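Long-range contact in uncharacterized protein lp_2664 (Lactobacillus plantarum WCFS1, PDB 2PJQ), which is of unknown function but belongs to the HD-domain family and is probably a metal-dependent phosphohydrolase: residues 124-129 and 188-193. Numbering follows the deposited sequence.
Sequences VQDADR and ALMNTD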
loop_
_atom_site.group_PDB
_atom_site.type_symbol
_atom_site.label_atom_id
_atom_site.label_comp_id
_atom_site.label_asym_id
_atom_site.label_seq_id
_atom_site.Cartn_x
_atom_site.Cartn_y
_atom_site.Cartn_z
ATOM N N VAL B 124 18.418 6.516 16.579
ATOM C CA VAL B 124 17.008 6.747 16.283
ATOM C C VAL B 124 16.836 6.586 14.769
ATOM O O VAL B 124 16.003 5.808 14.298
ATOM C CB VAL B 124 16.558 8.174 16.725
ATOM C CG1 VAL B 124 15.036 8.255 16.816
ATOM C CG2 VAL B 124 17.160 8.508 18.065
ATOM N N GLN B 125 17.656 7.300 14.010
ATOM C CA GLN B 125 17.599 7.240 12.553
ATOM C C GLN B 125 17.658 5.806 12.007
ATOM O O GLN B 125 16.810 5.395 11.202
ATOM C CB GLN B 125 18.739 8.067 11.960
ATOM C CG GLN B 125 18.862 7.926 10.467
ATOM C CD GLN B 125 19.894 8.855 9.867
ATOM O OE1 GLN B 125 19.663 10.059 9.735
ATOM N NE2 GLN B 125 21.045 8.297 9.498
ATOM N N ASP B 126 18.665 5.050 12.431
ATOM C CA ASP B 126 18.801 3.674 11.968
ATOM C C ASP B 126 17.572 2.857 12.323
ATOM O O ASP B 126 17.141 1.995 11.568
ATOM C CB ASP B 126 20.034 3.030 12.582
ATOM C CG ASP B 126 21.309 3.495 11.927
ATOM O OD1 ASP B 126 21.224 4.081 10.822
ATOM O OD2 ASP B 126 22.391 3.261 12.502
ATOM N N ALA B 127 17.000 3.131 13.483
ATOM C CA ALA B 127 15.821 2.406 13.909
ATOM C C ALA B 127 14.638 2.765 13.020
ATOM O O ALA B 127 13.917 1.889 12.534
ATOM C CB ALA B 127 15.509 2.737 15.347
ATOM N N ASP B 128 14.452 4.061 12.794
ATOM C CA ASP B 128 13.335 4.520 11.986
ATOM C C ASP B 128 13.404 3.998 10.554
ATOM O O ASP B 128 12.416 3.498 10.022
ATOM C CB ASP B 128 13.282 6.045 11.984
ATOM C CG ASP B 128 11.887 6.567 11.745
ATOM O OD1 ASP B 128 11.026 6.348 12.624
ATOM O OD2 ASP B 128 11.643 7.186 10.688
ATOM N N ARG B 129 14.566 4.120 9.923
ATOM C CA ARG B 129 14.718 3.652 8.549
ATOM C C ARG B 129 14.599 2.150 8.478
ATOM O O ARG B 129 13.999 1.611 7.547
ATOM C CB ARG B 129 16.063 4.099 7.976
ATOM C CG ARG B 129 16.092 5.587 7.675
ATOM C CD ARG B 129 17.484 6.115 7.397
ATOM N NE ARG B 129 17.444 7.565 7.269
ATOM C CZ ARG B 129 18.490 8.328 6.971
ATOM N NH1 ARG B 129 19.685 7.780 6.760
ATOM N NH2 ARG B 129 18.338 9.646 6.885
ATOM N N ALA B 188 22.692 1.458 3.106
ATOM C CA ALA B 188 24.074 1.808 2.869
ATOM C C ALA B 188 24.349 2.971 3.789
ATOM O O ALA B 188 25.492 3.211 4.173
ATOM C CB ALA B 188 24.269 2.215 1.413
ATOM N N LEU B 189 23.279 3.675 4.148
ATOM C CA LEU B 189 23.371 4.844 5.007
ATOM C C LEU B 189 23.224 4.484 6.478
ATOM O O LEU B 189 23.468 5.303 7.360
ATOM C CB LEU B 189 22.316 5.880 4.594
ATOM C CG LEU B 189 22.502 6.504 3.199
ATOM C CD1 LEU B 189 21.439 7.564 2.895
ATOM C CD2 LEU B 189 23.865 7.124 3.141
HETATM N N MSE B 190 22.830 3.252 6.744
HETATM C CA MSE B 190 22.662 2.794 8.107
HETATM C C MSE B 190 23.946 3.162 8.876
HETATM O O MSE B 190 25.047 3.065 8.331
HETATM C CB MSE B 190 22.447 1.275 8.083
HETATM C CG MSE B 190 21.399 0.755 9.033
HETATM SE SE MSE B 190 19.704 1.671 8.894
HETATM C CE MSE B 190 19.086 1.059 7.165
ATOM N N ASN B 191 23.812 3.583 10.131
ATOM C CA ASN B 191 24.968 3.962 10.944
ATOM C C ASN B 191 25.534 2.812 11.787
ATOM O O ASN B 191 26.716 2.484 11.697
ATOM C CB ASN B 191 24.592 5.101 11.890
ATOM C CG ASN B 191 24.207 6.361 11.169
ATOM O OD1 ASN B 191 25.017 6.948 10.462
ATOM N ND2 ASN B 191 22.966 6.794 11.351
ATOM N N THR B 192 24.677 2.226 12.621
ATOM C CA THR B 192 25.032 1.119 13.518
ATOM C C THR B 192 25.543 -0.134 12.802
ATOM O O THR B 192 25.029 -0.505 11.754
ATOM C CB THR B 192 23.814 0.671 14.336
ATOM O OG1 THR B 192 22.892 1.757 14.475
ATOM C CG2 THR B 192 24.259 0.183 15.704
ATOM N N ASP B 193 26.537 -0.808 13.371
ATOM C CA ASP B 193 27.025 -2.018 12.722
ATOM C C ASP B 193 25.931 -3.066 12.763
ATOM O O ASP B 193 25.709 -3.777 11.783
ATOM C CB ASP B 193 28.284 -2.565 13.398
ATOM C CG ASP B 193 29.559 -1.960 12.831
ATOM O OD1 ASP B 193 29.536 -1.536 11.652
ATOM O OD2 ASP B 193 30.585 -1.926 13.552
#
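D126 reaches from helix 119-130 into the turn that links helix 186-189 to helix 193-198, and its carboxylate is gripped there by two successive backbone N-H groups and a hydroxyl. Its CG lies anti to the carbonyl carbon (chi1 -76°), which sends both oxygens across to the turn. OD1 takes the amide N of N191 at 2.7 Å, met on the syn side and about 20° out of the carboxylate plane. OD2 accepts twice: from the T192 amide N at 2.5 Å, nearly straight, and from T192 OG1 at 2.5 Å, which OD2 meets with its anti lone pair. A weak second bond from N191 N to D126 OD2 makes that amide bifurcated.

Beside the carboxylate, selenomethionine M190 bends at chi2 and chi3 and brings its SE to 3.4 Å from D126 OD1; the same side chain touches A195, K196 and A199. L45 of helix 32-49 packs on both D126 and T192, in the buried part of the contact.

Toward solvent the contact thins out. Q125 CD lies over one face of the R129 guanidinium, and R129, extended from CG to NE, reaches the exposed L189 merely through NH1, 3.9 Å from L189 CB. N191 is partly exposed, and its ND2 gives a weak hydrogen bond to Q122 O.

An alanine in place of D126 would probably leave the N191 and T192 amides and the T192 hydroxyl without their shared acceptor and free the turn to shift off the helix. Two residues further along the same helix, D128 points a different way and touches H63; it is probably part of the HD-type metal-binding set, although no metal is bound there in this model. A buried carboxylate clasped by N-H and O-H donors is likely to stay ionised, tying the C-terminal helices to this helix of the HD core.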